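Long-range contact in galactose mutarotase related enzyme (PDB 3DCD), which probably binds carbohydrate and may act as a sugar isomerase of the aldose 1-epimerase (galactose mutarotase) family, though its exact function is unknown: residues D203-V216 / N228-W240. Residues are numbered along the deposited sequence; the frame is centred on the assembly and turned at random.
Sequences DALIYELRGNDNKV and NVWTRDAPFVGIW
Two antiparallel strand pairings, Leu205-Glu208 with Phe236-Ile239 and Lys215-Val216 with Val229-Trp230, join residues 203-216 to 228-240 where two sheets of the fold face each other. In the first pairing the strand axes approach to 4.7 Å, and Leu205/Ile239 and Tyr207/Val237 are hydrogen-bonded pairs; Tyr207 N reaches Val237 O at 3.0 Å. Leu209 N to Pro235 O (2.8 Å) adds one more backbone bond just beyond the strand ends, but here the donor stands above the carbonyl plane, 51° out of it. In the second pairing, Val216 and Val229 exchange both backbone bonds, and Thr231 N donates to Asn214 O.

Both segments thus change sheets midway: 205-208 and 236-240 belong to one, the hairpin strands 214-220 and 226-232 to the other, an arrangement consistent with the beta-sandwich of galactose mutarotases. Between the layers, a chi1 of -62° holds Leu209 CG beside the backbone N and carries CD1 to 3.7 Å from Val237 CB and close to Thr231 OG1. Val216 meets Val237 and Ile239 through methyl groups, with CG1 4.3 Å from Ile239 CD1, while Ile239 CG1 touches the Tyr207 ring at its edge, in plane. Met163 of strand 159-164 borders both Leu209 and Val237.

Near the turn, a type II' from Thr231 to Ala234, one water bridges Gly211 O and Ala234 O; another links Asn212 O and Asn214 O with Arg232 N. The Lys215 chain passes over one face of the Trp230 indole, modelled too close for its spacing to be trusted, then bends at chi3 and chi4 so that NZ donates to Asp213 O, in the carbonyl plane. An alanine here would remove the lysine's share of the cover over that face and is likely to leave Asp213 O without the NZ donor. At the far end Trp240 CB rests on Ala204 CB (3.9 Å).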
loop_
_atom_site.group_PDB
_atom_site.type_symbol
_atom_site.label_atom_id
_atom_site.label_comp_id
_atom_site.label_asym_id
_atom_site.label_seq_id
_atom_site.Cartn_x
_atom_site.Cartn_y
_atom_site.Cartn_z
ATOM N N ASP A 203 0.064 -13.871 -9.119
ATOM C CA ASP A 203 0.209 -12.940 -7.987
ATOM C C ASP A 203 0.524 -11.499 -8.471
ATOM O O ASP A 203 0.349 -11.184 -9.648
ATOM C CB ASP A 203 1.257 -13.487 -7.004
ATOM C CG ASP A 203 1.003 -13.085 -5.577
ATOM O OD1 ASP A 203 0.405 -12.011 -5.311
ATOM O OD2 ASP A 203 1.435 -13.855 -4.700
ATOM N N ALA A 204 0.947 -10.638 -7.552
ATOM C CA ALA A 204 1.122 -9.197 -7.772
ATOM C C ALA A 204 2.080 -8.884 -8.912
ATOM O O ALA A 204 3.066 -9.597 -9.108
ATOM C CB ALA A 204 1.624 -8.524 -6.486
ATOM N N LEU A 205 1.772 -7.832 -9.664
ATOM C CA LEU A 205 2.690 -7.291 -10.660
ATOM C C LEU A 205 3.570 -6.285 -9.910
ATOM O O LEU A 205 3.057 -5.337 -9.329
ATOM C CB LEU A 205 1.898 -6.611 -11.786
ATOM C CG LEU A 205 0.799 -7.460 -12.435
ATOM C CD1 LEU A 205 -0.034 -6.631 -13.448
ATOM C CD2 LEU A 205 1.408 -8.688 -13.103
ATOM N N ILE A 206 4.888 -6.503 -9.906
ATOM C CA ILE A 206 5.789 -5.662 -9.129
ATOM C C ILE A 206 6.710 -4.925 -10.063
ATOM O O ILE A 206 7.439 -5.571 -10.821
ATOM C CB ILE A 206 6.648 -6.494 -8.109
ATOM C CG1 ILE A 206 5.737 -7.265 -7.144
ATOM C CG2 ILE A 206 7.626 -5.573 -7.351
ATOM C CD1 ILE A 206 6.472 -8.270 -6.232
ATOM N N TYR A 207 6.674 -3.587 -9.999
ATOM C CA TYR A 207 7.489 -2.752 -10.884
ATOM C C TYR A 207 8.528 -1.954 -10.114
ATOM O O TYR A 207 8.240 -1.372 -9.068
ATOM C CB TYR A 207 6.612 -1.836 -11.755
ATOM C CG TYR A 207 5.606 -2.607 -12.591
ATOM C CD1 TYR A 207 6.008 -3.326 -13.714
ATOM C CD2 TYR A 207 4.252 -2.648 -12.223
ATOM C CE1 TYR A 207 5.085 -4.046 -14.467
ATOM C CE2 TYR A 207 3.325 -3.369 -12.965
ATOM C CZ TYR A 207 3.745 -4.043 -14.094
ATOM O OH TYR A 207 2.824 -4.753 -14.825
ATOM N N GLU A 208 9.755 -1.982 -10.630
ATOM C CA GLU A 208 10.845 -1.188 -10.108
ATOM C C GLU A 208 10.619 0.242 -10.568
ATOM O O GLU A 208 10.480 0.489 -11.766
ATOM C CB GLU A 208 12.178 -1.730 -10.641
ATOM C CG GLU A 208 12.556 -3.098 -10.018
ATOM C CD GLU A 208 13.915 -3.616 -10.464
ATOM O OE1 GLU A 208 14.556 -2.986 -11.348
ATOM O OE2 GLU A 208 14.337 -4.664 -9.929
ATOM N N LEU A 209 10.572 1.166 -9.606
ATOM C CA LEU A 209 10.367 2.585 -9.879
ATOM C C LEU A 209 11.663 3.372 -9.718
ATOM O O LEU A 209 12.549 2.971 -8.957
ATOM C CB LEU A 209 9.307 3.156 -8.938
ATOM C CG LEU A 209 7.916 2.527 -9.061
ATOM C CD1 LEU A 209 6.942 3.150 -8.081
ATOM C CD2 LEU A 209 7.391 2.701 -10.478
ATOM N N ARG A 210 11.756 4.475 -10.455
ATOM C CA ARG A 210 12.909 5.350 -10.417
ATOM C C ARG A 210 12.402 6.787 -10.313
ATOM O O ARG A 210 11.344 7.110 -10.883
ATOM C CB ARG A 210 13.718 5.164 -11.709
ATOM C CG ARG A 210 14.281 3.747 -11.910
ATOM C CD ARG A 210 14.997 3.618 -13.265
ATOM N NE ARG A 210 16.077 4.605 -13.385
ATOM C CZ ARG A 210 17.263 4.510 -12.798
ATOM N NH1 ARG A 210 17.570 3.443 -12.064
ATOM N NH2 ARG A 210 18.149 5.483 -12.967
ATOM N N GLY A 211 13.155 7.644 -9.615
ATOM C CA GLY A 211 12.812 9.062 -9.462
ATOM C C GLY A 211 11.619 9.278 -8.540
ATOM O O GLY A 211 11.182 8.350 -7.851
ATOM N N ASN A 212 11.061 10.485 -8.539
ATOM C CA ASN A 212 9.923 10.772 -7.650
ATOM C C ASN A 212 8.673 11.328 -8.311
ATOM O O ASN A 212 7.814 11.942 -7.656
ATOM C CB ASN A 212 10.352 11.654 -6.469
ATOM C CG ASN A 212 11.224 12.822 -6.890
ATOM O OD1 ASN A 212 12.232 13.122 -6.231
ATOM N ND2 ASN A 212 10.855 13.485 -7.993
ATOM N N ASP A 213 8.552 11.097 -9.607
ATOM C CA ASP A 213 7.438 11.658 -10.365
ATOM C C ASP A 213 6.482 10.595 -10.832
ATOM O O ASP A 213 5.656 10.850 -11.711
ATOM C CB ASP A 213 7.920 12.521 -11.550
ATOM C CG ASP A 213 8.847 11.774 -12.512
ATOM O OD1 ASP A 213 9.306 10.633 -12.223
ATOM O OD2 ASP A 213 9.131 12.362 -13.579
ATOM N N ASN A 214 6.575 9.405 -10.239
ATOM C CA ASN A 214 5.759 8.297 -10.700
ATOM C C ASN A 214 4.323 8.427 -10.239
ATOM O O ASN A 214 4.034 8.757 -9.069
ATOM C CB ASN A 214 6.336 6.942 -10.288
ATOM C CG ASN A 214 7.758 6.766 -10.764
ATOM O OD1 ASN A 214 8.701 6.766 -9.967
ATOM N ND2 ASN A 214 7.923 6.629 -12.062
ATOM N N LYS A 215 3.430 8.180 -11.182
ATOM C CA LYS A 215 2.007 8.196 -10.899
ATOM C C LYS A 215 1.368 7.015 -11.595
ATOM O O LYS A 215 1.634 6.762 -12.767
ATOM C CB LYS A 215 1.371 9.498 -11.388
ATOM C CG LYS A 215 2.131 10.726 -10.919
ATOM C CD LYS A 215 1.860 11.969 -11.784
ATOM C CE LYS A 215 2.572 11.973 -13.176
ATOM N NZ LYS A 215 4.046 12.313 -13.163
ATOM N N VAL A 216 0.519 6.303 -10.879
ATOM C CA VAL A 216 -0.235 5.203 -11.465
ATOM C C VAL A 216 -1.705 5.659 -11.569
ATOM O O VAL A 216 -2.297 6.037 -10.554
ATOM C CB VAL A 216 -0.128 3.915 -10.605
ATOM C CG1 VAL A 216 -0.881 2.751 -11.277
ATOM C CG2 VAL A 216 1.361 3.537 -10.339
ATOM N N ASN A 228 -5.922 8.291 -9.048
ATOM C CA ASN A 228 -4.507 8.525 -9.316
ATOM C C ASN A 228 -3.659 8.348 -8.070
ATOM O O ASN A 228 -4.002 8.888 -7.013
ATOM C CB ASN A 228 -4.333 9.911 -9.898
ATOM C CG ASN A 228 -3.139 9.999 -10.780
ATOM O OD1 ASN A 228 -1.992 9.981 -10.311
ATOM N ND2 ASN A 228 -3.387 10.067 -12.079
ATOM N N VAL A 229 -2.588 7.546 -8.164
ATOM C CA VAL A 229 -1.714 7.320 -7.022
ATOM C C VAL A 229 -0.320 7.853 -7.355
ATOM O O VAL A 229 0.344 7.346 -8.263
ATOM C CB VAL A 229 -1.623 5.814 -6.635
ATOM C CG1 VAL A 229 -0.719 5.626 -5.438
ATOM C CG2 VAL A 229 -3.024 5.258 -6.299
ATOM N N TRP A 230 0.098 8.877 -6.618
ATOM C CA TRP A 230 1.432 9.455 -6.781
ATOM C C TRP A 230 2.324 8.759 -5.743
ATOM O O TRP A 230 2.085 8.860 -4.525
ATOM C CB TRP A 230 1.377 10.960 -6.526
ATOM C CG TRP A 230 0.339 11.668 -7.372
ATOM C CD1 TRP A 230 -1.035 11.543 -7.285
ATOM C CD2 TRP A 230 0.583 12.614 -8.414
ATOM N NE1 TRP A 230 -1.647 12.335 -8.224
ATOM C CE2 TRP A 230 -0.684 13.014 -8.925
ATOM C CE3 TRP A 230 1.741 13.170 -8.968
ATOM C CZ2 TRP A 230 -0.816 13.941 -9.966
ATOM C CZ3 TRP A 230 1.611 14.095 -10.012
ATOM C CH2 TRP A 230 0.339 14.476 -10.496
ATOM N N THR A 231 3.347 8.047 -6.216
ATOM C CA THR A 231 4.128 7.158 -5.338
ATOM C C THR A 231 5.373 7.833 -4.784
ATOM O O THR A 231 6.183 7.192 -4.102
ATOM C CB THR A 231 4.543 5.876 -6.076
ATOM O OG1 THR A 231 5.257 6.240 -7.265
ATOM C CG2 THR A 231 3.291 5.032 -6.471
ATOM N N ARG A 232 5.526 9.127 -5.085
ATOM C CA ARG A 232 6.666 9.910 -4.608
ATOM C C ARG A 232 7.966 9.121 -4.850
ATOM O O ARG A 232 8.225 8.694 -5.983
ATOM C CB ARG A 232 6.456 10.289 -3.138
ATOM C CG ARG A 232 5.144 11.076 -2.906
ATOM C CD ARG A 232 5.060 11.634 -1.479
ATOM N NE ARG A 232 3.684 11.958 -1.096
ATOM C CZ ARG A 232 3.266 12.030 0.163
ATOM N NH1 ARG A 232 4.108 11.812 1.163
ATOM N NH2 ARG A 232 2.011 12.326 0.432
ATOM N N ASP A 233 8.762 8.897 -3.810
ATOM C CA ASP A 233 10.048 8.232 -3.991
ATOM C C ASP A 233 10.027 6.721 -3.747
ATOM O O ASP A 233 11.085 6.113 -3.520
ATOM C CB ASP A 233 11.125 8.898 -3.127
ATOM C CG ASP A 233 10.829 8.827 -1.620
ATOM O OD1 ASP A 233 9.751 8.337 -1.175
ATOM O OD2 ASP A 233 11.709 9.280 -0.862
ATOM N N ALA A 234 8.844 6.099 -3.766
ATOM C CA ALA A 234 8.800 4.634 -3.571
ATOM C C ALA A 234 9.684 3.962 -4.620
ATOM O O ALA A 234 9.582 4.296 -5.805
ATOM C CB ALA A 234 7.361 4.105 -3.679
ATOM N N PRO A 235 10.570 3.041 -4.201
ATOM C CA PRO A 235 11.369 2.315 -5.189
ATOM C C PRO A 235 10.602 1.206 -5.914
ATOM O O PRO A 235 11.106 0.671 -6.904
ATOM C CB PRO A 235 12.500 1.728 -4.353
ATOM C CG PRO A 235 11.902 1.541 -2.996
ATOM C CD PRO A 235 10.921 2.658 -2.819
ATOM N N PHE A 236 9.405 0.863 -5.427
ATOM C CA PHE A 236 8.599 -0.208 -6.027
ATOM C C PHE A 236 7.122 0.157 -5.937
ATOM O O PHE A 236 6.695 0.874 -5.022
ATOM C CB PHE A 236 8.737 -1.576 -5.311
ATOM C CG PHE A 236 10.159 -2.027 -5.036
ATOM C CD1 PHE A 236 10.943 -2.582 -6.050
ATOM C CD2 PHE A 236 10.682 -1.937 -3.757
ATOM C CE1 PHE A 236 12.252 -3.003 -5.791
ATOM C CE2 PHE A 236 11.975 -2.349 -3.485
ATOM C CZ PHE A 236 12.773 -2.888 -4.512
ATOM N N VAL A 237 6.340 -0.401 -6.851
ATOM C CA VAL A 237 4.883 -0.416 -6.678
ATOM C C VAL A 237 4.361 -1.811 -7.018
ATOM O O VAL A 237 4.798 -2.432 -8.001
ATOM C CB VAL A 237 4.180 0.701 -7.524
ATOM C CG1 VAL A 237 4.382 0.484 -9.031
ATOM C CG2 VAL A 237 2.656 0.778 -7.210
ATOM N N GLY A 238 3.451 -2.323 -6.198
ATOM C CA GLY A 238 2.787 -3.581 -6.545
ATOM C C GLY A 238 1.363 -3.325 -6.995
ATOM O O GLY A 238 0.665 -2.484 -6.418
ATOM N N ILE A 239 0.938 -4.042 -8.031
ATOM C CA ILE A 239 -0.453 -4.021 -8.495
ATOM C C ILE A 239 -1.001 -5.429 -8.277
ATOM O O ILE A 239 -0.389 -6.403 -8.735
ATOM C CB ILE A 239 -0.598 -3.663 -10.025
ATOM C CG1 ILE A 239 0.361 -2.538 -10.484
ATOM C CG2 ILE A 239 -2.079 -3.349 -10.374
ATOM C CD1 ILE A 239 0.166 -1.177 -9.815
ATOM N N TRP A 240 -2.157 -5.547 -7.613
ATOM C CA TRP A 240 -2.656 -6.860 -7.233
ATOM C C TRP A 240 -4.180 -6.873 -7.110
ATOM O O TRP A 240 -4.788 -5.894 -6.687
ATOM C CB TRP A 240 -2.023 -7.282 -5.886
ATOM C CG TRP A 240 -2.592 -8.549 -5.239
ATOM C CD1 TRP A 240 -2.237 -9.852 -5.501
ATOM C CD2 TRP A 240 -3.611 -8.608 -4.237
ATOM N NE1 TRP A 240 -2.974 -10.718 -4.704
ATOM C CE2 TRP A 240 -3.821 -9.978 -3.920
ATOM C CE3 TRP A 240 -4.364 -7.634 -3.564
ATOM C CZ2 TRP A 240 -4.764 -10.392 -2.980
ATOM C CZ3 TRP A 240 -5.304 -8.053 -2.616
ATOM C CH2 TRP A 240 -5.488 -9.419 -2.334
HETATM O O HOH W 1 11.551 5.717 -7.348
HETATM O O HOH W 2 4.710 11.167 -7.240
#